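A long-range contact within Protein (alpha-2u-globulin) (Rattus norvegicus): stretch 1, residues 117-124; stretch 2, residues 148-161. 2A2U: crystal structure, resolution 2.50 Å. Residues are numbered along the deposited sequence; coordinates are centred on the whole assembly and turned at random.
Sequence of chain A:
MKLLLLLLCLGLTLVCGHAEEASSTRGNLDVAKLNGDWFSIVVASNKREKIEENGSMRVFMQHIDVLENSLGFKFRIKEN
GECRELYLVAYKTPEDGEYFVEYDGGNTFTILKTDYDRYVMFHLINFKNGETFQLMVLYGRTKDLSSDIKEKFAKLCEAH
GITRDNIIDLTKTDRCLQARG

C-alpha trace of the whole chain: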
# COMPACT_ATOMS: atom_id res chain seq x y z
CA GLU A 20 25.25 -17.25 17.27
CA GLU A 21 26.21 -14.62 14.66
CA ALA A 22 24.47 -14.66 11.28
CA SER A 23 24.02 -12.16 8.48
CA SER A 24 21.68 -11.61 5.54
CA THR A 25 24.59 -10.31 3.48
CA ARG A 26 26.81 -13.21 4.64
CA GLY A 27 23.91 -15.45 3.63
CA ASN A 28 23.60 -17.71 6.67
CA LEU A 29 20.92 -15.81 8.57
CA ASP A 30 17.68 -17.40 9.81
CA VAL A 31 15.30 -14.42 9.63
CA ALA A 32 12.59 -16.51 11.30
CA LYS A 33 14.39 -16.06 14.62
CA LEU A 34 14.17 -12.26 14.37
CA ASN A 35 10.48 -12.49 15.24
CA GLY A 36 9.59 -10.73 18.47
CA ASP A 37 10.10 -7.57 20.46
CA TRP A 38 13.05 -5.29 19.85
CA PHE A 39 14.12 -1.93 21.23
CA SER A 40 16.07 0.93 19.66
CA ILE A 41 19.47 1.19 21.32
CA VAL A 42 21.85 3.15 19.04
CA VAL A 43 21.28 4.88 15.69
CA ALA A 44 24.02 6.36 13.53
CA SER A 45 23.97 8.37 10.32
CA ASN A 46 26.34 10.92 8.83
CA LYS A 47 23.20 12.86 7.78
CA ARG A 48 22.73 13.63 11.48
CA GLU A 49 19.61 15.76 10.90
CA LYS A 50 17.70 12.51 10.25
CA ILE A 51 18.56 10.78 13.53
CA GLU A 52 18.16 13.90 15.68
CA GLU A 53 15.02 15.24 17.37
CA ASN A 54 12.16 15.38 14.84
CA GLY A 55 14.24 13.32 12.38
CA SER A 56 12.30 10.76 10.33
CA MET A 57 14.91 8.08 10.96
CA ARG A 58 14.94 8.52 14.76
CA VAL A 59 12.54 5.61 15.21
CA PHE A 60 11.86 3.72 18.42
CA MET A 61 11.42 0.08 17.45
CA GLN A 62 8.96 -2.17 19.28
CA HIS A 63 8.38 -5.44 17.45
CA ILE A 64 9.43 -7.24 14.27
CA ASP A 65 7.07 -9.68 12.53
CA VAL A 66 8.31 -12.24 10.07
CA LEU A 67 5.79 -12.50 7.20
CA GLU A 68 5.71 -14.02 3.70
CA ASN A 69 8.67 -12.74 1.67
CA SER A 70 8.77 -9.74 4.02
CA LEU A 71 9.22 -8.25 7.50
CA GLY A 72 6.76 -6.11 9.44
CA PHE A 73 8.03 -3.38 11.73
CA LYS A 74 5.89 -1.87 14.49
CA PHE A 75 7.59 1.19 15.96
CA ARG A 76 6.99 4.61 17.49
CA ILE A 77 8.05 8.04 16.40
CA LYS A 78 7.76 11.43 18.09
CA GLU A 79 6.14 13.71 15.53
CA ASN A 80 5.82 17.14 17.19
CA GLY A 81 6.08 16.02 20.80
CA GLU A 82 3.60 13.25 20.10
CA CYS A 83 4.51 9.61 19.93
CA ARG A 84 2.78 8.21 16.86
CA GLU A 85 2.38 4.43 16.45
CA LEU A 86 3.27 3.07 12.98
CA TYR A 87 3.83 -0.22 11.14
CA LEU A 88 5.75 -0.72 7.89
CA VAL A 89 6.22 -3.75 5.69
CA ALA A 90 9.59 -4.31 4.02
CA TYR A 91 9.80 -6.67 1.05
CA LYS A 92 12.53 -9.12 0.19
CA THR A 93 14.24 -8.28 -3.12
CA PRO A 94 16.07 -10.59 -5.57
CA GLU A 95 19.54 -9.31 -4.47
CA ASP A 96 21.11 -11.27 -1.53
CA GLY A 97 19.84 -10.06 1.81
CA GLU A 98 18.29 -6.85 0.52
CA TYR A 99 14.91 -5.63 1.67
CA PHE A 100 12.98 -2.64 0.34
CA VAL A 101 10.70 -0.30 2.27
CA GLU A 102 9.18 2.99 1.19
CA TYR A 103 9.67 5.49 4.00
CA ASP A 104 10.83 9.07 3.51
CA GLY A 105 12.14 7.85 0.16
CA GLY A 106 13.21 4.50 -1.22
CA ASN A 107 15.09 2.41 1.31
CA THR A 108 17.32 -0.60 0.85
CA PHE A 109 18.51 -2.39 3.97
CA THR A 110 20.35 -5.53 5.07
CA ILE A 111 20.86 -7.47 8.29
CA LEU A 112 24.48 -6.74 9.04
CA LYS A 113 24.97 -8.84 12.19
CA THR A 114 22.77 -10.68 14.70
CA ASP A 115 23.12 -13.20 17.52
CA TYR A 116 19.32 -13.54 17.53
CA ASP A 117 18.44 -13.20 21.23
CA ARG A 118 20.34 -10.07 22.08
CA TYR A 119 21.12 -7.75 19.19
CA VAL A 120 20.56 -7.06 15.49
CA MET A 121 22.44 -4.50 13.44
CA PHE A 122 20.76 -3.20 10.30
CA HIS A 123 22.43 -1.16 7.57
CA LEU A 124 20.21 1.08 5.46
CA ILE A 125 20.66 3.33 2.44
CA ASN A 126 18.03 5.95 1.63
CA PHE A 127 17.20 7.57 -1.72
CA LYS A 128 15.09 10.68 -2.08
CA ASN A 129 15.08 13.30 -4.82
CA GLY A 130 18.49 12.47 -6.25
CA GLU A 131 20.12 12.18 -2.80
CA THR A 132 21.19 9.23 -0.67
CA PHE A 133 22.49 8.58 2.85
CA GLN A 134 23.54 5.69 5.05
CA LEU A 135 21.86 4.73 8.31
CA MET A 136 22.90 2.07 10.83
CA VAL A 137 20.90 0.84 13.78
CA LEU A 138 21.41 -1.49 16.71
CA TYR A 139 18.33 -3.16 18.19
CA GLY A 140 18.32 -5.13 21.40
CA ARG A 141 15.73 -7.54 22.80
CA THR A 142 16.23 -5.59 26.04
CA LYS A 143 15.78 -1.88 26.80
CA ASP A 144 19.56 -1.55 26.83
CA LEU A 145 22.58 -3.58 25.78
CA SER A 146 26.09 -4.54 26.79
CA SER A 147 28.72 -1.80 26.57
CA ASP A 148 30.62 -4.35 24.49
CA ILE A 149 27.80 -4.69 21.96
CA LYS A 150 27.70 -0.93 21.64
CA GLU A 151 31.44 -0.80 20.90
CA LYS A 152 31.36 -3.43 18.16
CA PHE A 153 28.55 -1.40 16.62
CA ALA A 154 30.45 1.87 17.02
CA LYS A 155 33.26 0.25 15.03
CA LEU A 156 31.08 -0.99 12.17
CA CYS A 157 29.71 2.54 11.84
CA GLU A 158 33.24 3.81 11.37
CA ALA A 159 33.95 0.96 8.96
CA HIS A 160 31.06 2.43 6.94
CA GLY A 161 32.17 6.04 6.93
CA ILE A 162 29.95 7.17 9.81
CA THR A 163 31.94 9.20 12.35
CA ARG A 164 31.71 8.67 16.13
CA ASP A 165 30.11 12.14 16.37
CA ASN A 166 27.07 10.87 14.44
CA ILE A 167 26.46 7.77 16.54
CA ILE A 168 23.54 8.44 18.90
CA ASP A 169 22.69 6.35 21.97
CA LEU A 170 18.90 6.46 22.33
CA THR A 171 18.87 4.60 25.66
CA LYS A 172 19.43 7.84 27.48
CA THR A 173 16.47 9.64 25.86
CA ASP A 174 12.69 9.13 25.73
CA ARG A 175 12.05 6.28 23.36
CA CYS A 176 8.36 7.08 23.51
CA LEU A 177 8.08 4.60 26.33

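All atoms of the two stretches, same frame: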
# COMPACT_ATOMS: atom_id res chain seq x y z
N ASP A 117 19.12 -13.52 19.97
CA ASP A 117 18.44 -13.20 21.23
C ASP A 117 18.97 -12.03 22.02
O ASP A 117 18.61 -11.84 23.18
CB ASP A 117 18.28 -14.44 22.11
CG ASP A 117 19.52 -15.29 22.15
OD1 ASP A 117 20.61 -14.74 22.44
OD2 ASP A 117 19.42 -16.50 21.89
N ARG A 118 19.82 -11.23 21.40
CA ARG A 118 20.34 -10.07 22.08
C ARG A 118 20.30 -8.84 21.20
O ARG A 118 19.60 -7.87 21.51
CB ARG A 118 21.77 -10.30 22.55
CG ARG A 118 21.88 -11.00 23.88
CD ARG A 118 23.25 -10.81 24.47
NE ARG A 118 24.31 -11.33 23.60
CZ ARG A 118 25.55 -10.85 23.56
NH1 ARG A 118 25.90 -9.83 24.34
NH2 ARG A 118 26.44 -11.39 22.74
N TYR A 119 21.03 -8.88 20.09
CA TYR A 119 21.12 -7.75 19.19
C TYR A 119 20.90 -8.07 17.71
O TYR A 119 20.89 -9.22 17.28
CB TYR A 119 22.48 -7.07 19.36
CG TYR A 119 23.64 -7.90 18.85
CD1 TYR A 119 24.19 -8.92 19.63
CD2 TYR A 119 24.16 -7.69 17.57
CE1 TYR A 119 25.22 -9.72 19.13
CE2 TYR A 119 25.19 -8.48 17.07
CZ TYR A 119 25.71 -9.50 17.85
OH TYR A 119 26.71 -10.31 17.35
N VAL A 120 20.71 -7.00 16.94
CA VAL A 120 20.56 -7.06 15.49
C VAL A 120 20.97 -5.70 14.95
O VAL A 120 20.52 -4.67 15.43
CB VAL A 120 19.13 -7.45 15.02
CG1 VAL A 120 18.11 -6.38 15.36
CG2 VAL A 120 19.16 -7.69 13.52
N MET A 121 21.94 -5.72 14.04
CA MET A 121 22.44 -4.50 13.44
C MET A 121 21.97 -4.45 11.99
O MET A 121 22.18 -5.39 11.22
CB MET A 121 23.98 -4.48 13.51
CG MET A 121 24.53 -4.81 14.88
SD MET A 121 26.31 -4.74 14.99
CE MET A 121 26.54 -4.72 16.75
N PHE A 122 21.26 -3.38 11.65
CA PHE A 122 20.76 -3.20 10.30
C PHE A 122 21.56 -2.09 9.65
O PHE A 122 22.01 -1.17 10.32
CB PHE A 122 19.29 -2.78 10.31
CG PHE A 122 18.33 -3.87 10.70
CD1 PHE A 122 17.84 -4.75 9.74
CD2 PHE A 122 17.84 -3.96 12.00
CE1 PHE A 122 16.88 -5.68 10.07
CE2 PHE A 122 16.89 -4.89 12.33
CZ PHE A 122 16.40 -5.76 11.37
N HIS A 123 21.73 -2.19 8.34
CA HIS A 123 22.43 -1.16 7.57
C HIS A 123 21.47 -0.73 6.47
O HIS A 123 21.02 -1.54 5.67
CB HIS A 123 23.71 -1.71 6.97
CG HIS A 123 24.40 -0.73 6.07
ND1 HIS A 123 24.42 -0.86 4.70
CD2 HIS A 123 25.04 0.43 6.35
CE1 HIS A 123 25.03 0.18 4.17
NE2 HIS A 123 25.42 0.98 5.15
N LEU A 124 21.16 0.56 6.43
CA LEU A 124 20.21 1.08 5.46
C LEU A 124 20.70 2.25 4.63
O LEU A 124 21.37 3.15 5.14
CB LEU A 124 18.92 1.48 6.19
CG LEU A 124 17.88 2.35 5.47
CD1 LEU A 124 16.51 2.07 6.02
CD2 LEU A 124 18.19 3.84 5.60
N ASP A 148 29.80 -3.66 25.47
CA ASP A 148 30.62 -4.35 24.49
C ASP A 148 29.90 -4.37 23.15
O ASP A 148 30.52 -4.14 22.11
CB ASP A 148 30.86 -5.80 24.93
CG ASP A 148 31.44 -5.89 26.32
OD1 ASP A 148 32.15 -4.96 26.75
OD2 ASP A 148 31.17 -6.91 26.99
N ILE A 149 28.60 -4.64 23.18
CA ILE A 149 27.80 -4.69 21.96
C ILE A 149 27.81 -3.32 21.31
O ILE A 149 27.97 -3.19 20.10
CB ILE A 149 26.34 -5.10 22.23
CG1 ILE A 149 26.27 -6.37 23.07
CG2 ILE A 149 25.62 -5.34 20.92
CD1 ILE A 149 27.02 -7.53 22.46
N LYS A 150 27.71 -2.29 22.14
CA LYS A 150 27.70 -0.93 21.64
C LYS A 150 29.03 -0.51 21.02
O LYS A 150 29.05 0.36 20.15
CB LYS A 150 27.29 0.04 22.74
CG LYS A 150 25.93 -0.23 23.31
CD LYS A 150 25.52 0.90 24.21
CE LYS A 150 24.27 0.56 24.99
NZ LYS A 150 23.86 1.70 25.86
N GLU A 151 30.13 -1.13 21.45
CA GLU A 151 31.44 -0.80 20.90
C GLU A 151 31.60 -1.41 19.53
O GLU A 151 32.05 -0.74 18.60
CB GLU A 151 32.55 -1.34 21.80
CG GLU A 151 33.49 -0.28 22.35
CD GLU A 151 34.21 0.52 21.29
OE1 GLU A 151 34.58 -0.05 20.23
OE2 GLU A 151 34.44 1.71 21.53
N LYS A 152 31.28 -2.70 19.42
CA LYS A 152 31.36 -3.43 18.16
C LYS A 152 30.57 -2.68 17.10
O LYS A 152 30.98 -2.57 15.95
CB LYS A 152 30.78 -4.84 18.35
CG LYS A 152 30.36 -5.54 17.05
CD LYS A 152 29.77 -6.92 17.30
CE LYS A 152 30.83 -7.90 17.76
NZ LYS A 152 30.33 -9.29 18.03
N PHE A 153 29.42 -2.15 17.51
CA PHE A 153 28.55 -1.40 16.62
C PHE A 153 29.21 -0.08 16.25
O PHE A 153 29.20 0.31 15.09
CB PHE A 153 27.19 -1.17 17.27
CG PHE A 153 26.25 -0.33 16.44
CD1 PHE A 153 25.66 -0.84 15.30
CD2 PHE A 153 25.99 0.99 16.80
CE1 PHE A 153 24.82 -0.05 14.52
CE2 PHE A 153 25.15 1.78 16.03
CZ PHE A 153 24.57 1.26 14.89
N ALA A 154 29.78 0.59 17.24
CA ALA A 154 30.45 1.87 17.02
C ALA A 154 31.55 1.71 15.98
O ALA A 154 31.78 2.61 15.18
CB ALA A 154 31.04 2.40 18.32
N LYS A 155 32.20 0.56 15.98
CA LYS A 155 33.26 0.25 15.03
C LYS A 155 32.72 0.06 13.62
O LYS A 155 33.24 0.64 12.67
CB LYS A 155 34.05 -0.98 15.48
CG LYS A 155 34.94 -0.73 16.68
CD LYS A 155 35.64 -2.01 17.12
CE LYS A 155 36.59 -1.74 18.28
NZ LYS A 155 37.11 -3.01 18.87
N LEU A 156 31.68 -0.75 13.48
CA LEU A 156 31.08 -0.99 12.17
C LEU A 156 30.64 0.32 11.53
O LEU A 156 30.74 0.50 10.33
CB LEU A 156 29.88 -1.93 12.28
CG LEU A 156 30.15 -3.35 12.72
CD1 LEU A 156 28.85 -4.12 12.78
CD2 LEU A 156 31.09 -4.00 11.76
N CYS A 157 30.14 1.25 12.35
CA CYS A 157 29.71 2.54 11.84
C CYS A 157 30.89 3.22 11.19
O CYS A 157 30.79 3.74 10.09
CB CYS A 157 29.18 3.41 12.96
SG CYS A 157 27.61 2.85 13.59
N GLU A 158 32.02 3.19 11.88
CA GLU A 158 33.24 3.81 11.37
C GLU A 158 33.71 3.09 10.12
O GLU A 158 34.17 3.72 9.17
CB GLU A 158 34.33 3.79 12.43
CG GLU A 158 33.91 4.46 13.72
CD GLU A 158 35.10 4.88 14.55
OE1 GLU A 158 36.09 4.12 14.61
OE2 GLU A 158 35.04 5.98 15.12
N ALA A 159 33.55 1.77 10.11
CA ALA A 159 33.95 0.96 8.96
C ALA A 159 33.04 1.26 7.76
O ALA A 159 33.27 0.75 6.66
CB ALA A 159 33.87 -0.51 9.32
N HIS A 160 32.00 2.06 7.99
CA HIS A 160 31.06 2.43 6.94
C HIS A 160 31.00 3.94 6.75
O HIS A 160 29.98 4.49 6.35
CB HIS A 160 29.66 1.89 7.25
CG HIS A 160 29.56 0.41 7.12
ND1 HIS A 160 29.14 -0.21 5.96
CD2 HIS A 160 29.87 -0.59 7.98
CE1 HIS A 160 29.19 -1.52 6.12
NE2 HIS A 160 29.63 -1.78 7.34
N GLY A 161 32.10 4.61 7.09
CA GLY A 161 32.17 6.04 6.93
C GLY A 161 31.41 6.92 7.90
O GLY A 161 31.47 8.14 7.77

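The contact joins a strand, Tyr119 to Leu124, to a helix already under way at the start of the second stretch. Their axes lie 13° apart in the same N-to-C sense and approach to 10.6 Å, a spacing that leaves room for one layer of side chains. The near-parallel course appears in the register of CA atoms: Tyr119 CA lies 7.9 Å from Ile149 CA, Met121 CA 7.6 Å from Phe153 CA, and His123 CA 9.2 Å from Cys157 CA. Two residues on the strand match four on the helix, about one turn. No hydrogen bond crosses the interface, and the 430 Å² buried, both sides summed, is mainly apolar packing.

Met121 covers the most surface. Its CA-to-CB bond points toward the helix, and chi angles of m, t and t extend the unbranched chain so that its end lies along the helix. The terminal methyl, Met121 CE, lies 3.6 Å from Phe153 CB, 3.9 Å from Lys152 CG and 4.0 Å from the backbone atom Ile149 O, while Met121 SD lies 3.4 Å from Leu156 CD1. One long, narrow side chain thus meets residues on successive turns. Met121 SD is also 5.3 Å from the centroid of the Phe153 ring, 85° off the ring normal, so the sulfur sits at the ring edge rather than over its face.

Ile149, second in coverage and also buried, points toward the strand in an m, m conformation. The branched side chain of Ile149 touches three residues: Ile149 CG2 lies 3.8 Å from Tyr119 CG and 4.3 Å from Met121 CE, which links the two principal residues directly, and Ile149 CD1 lies 3.2 Å from Arg118 NH1. The backbone of Ile149 remains part of the helix, Ile149 O accepting from Phe153 N at 3.1 Å.

Tyr119, the third main contributor, combines an apolar ring for Ile149 with a hydroxyl near a more polar margin, where Tyr119 OH is 3.8 Å from Lys152 NZ. That amine is hydrogen-bonded elsewhere in the structure, and the aliphatic part of Lys152 serves Met121, although the residue is poorly ordered.

Strand alternation accounts for which residues take part: Tyr119, Met121 and His123 point toward the helix, whereas Phe122 points away and Val120 stays out of reach. Farther along, the rings of His123 and His160 form an oblique pair, with centroids 5.0 Å apart and planes at 37°. His160 belongs to the type I turn from Glu158 to Gly161, which carries the contact beyond Leu156.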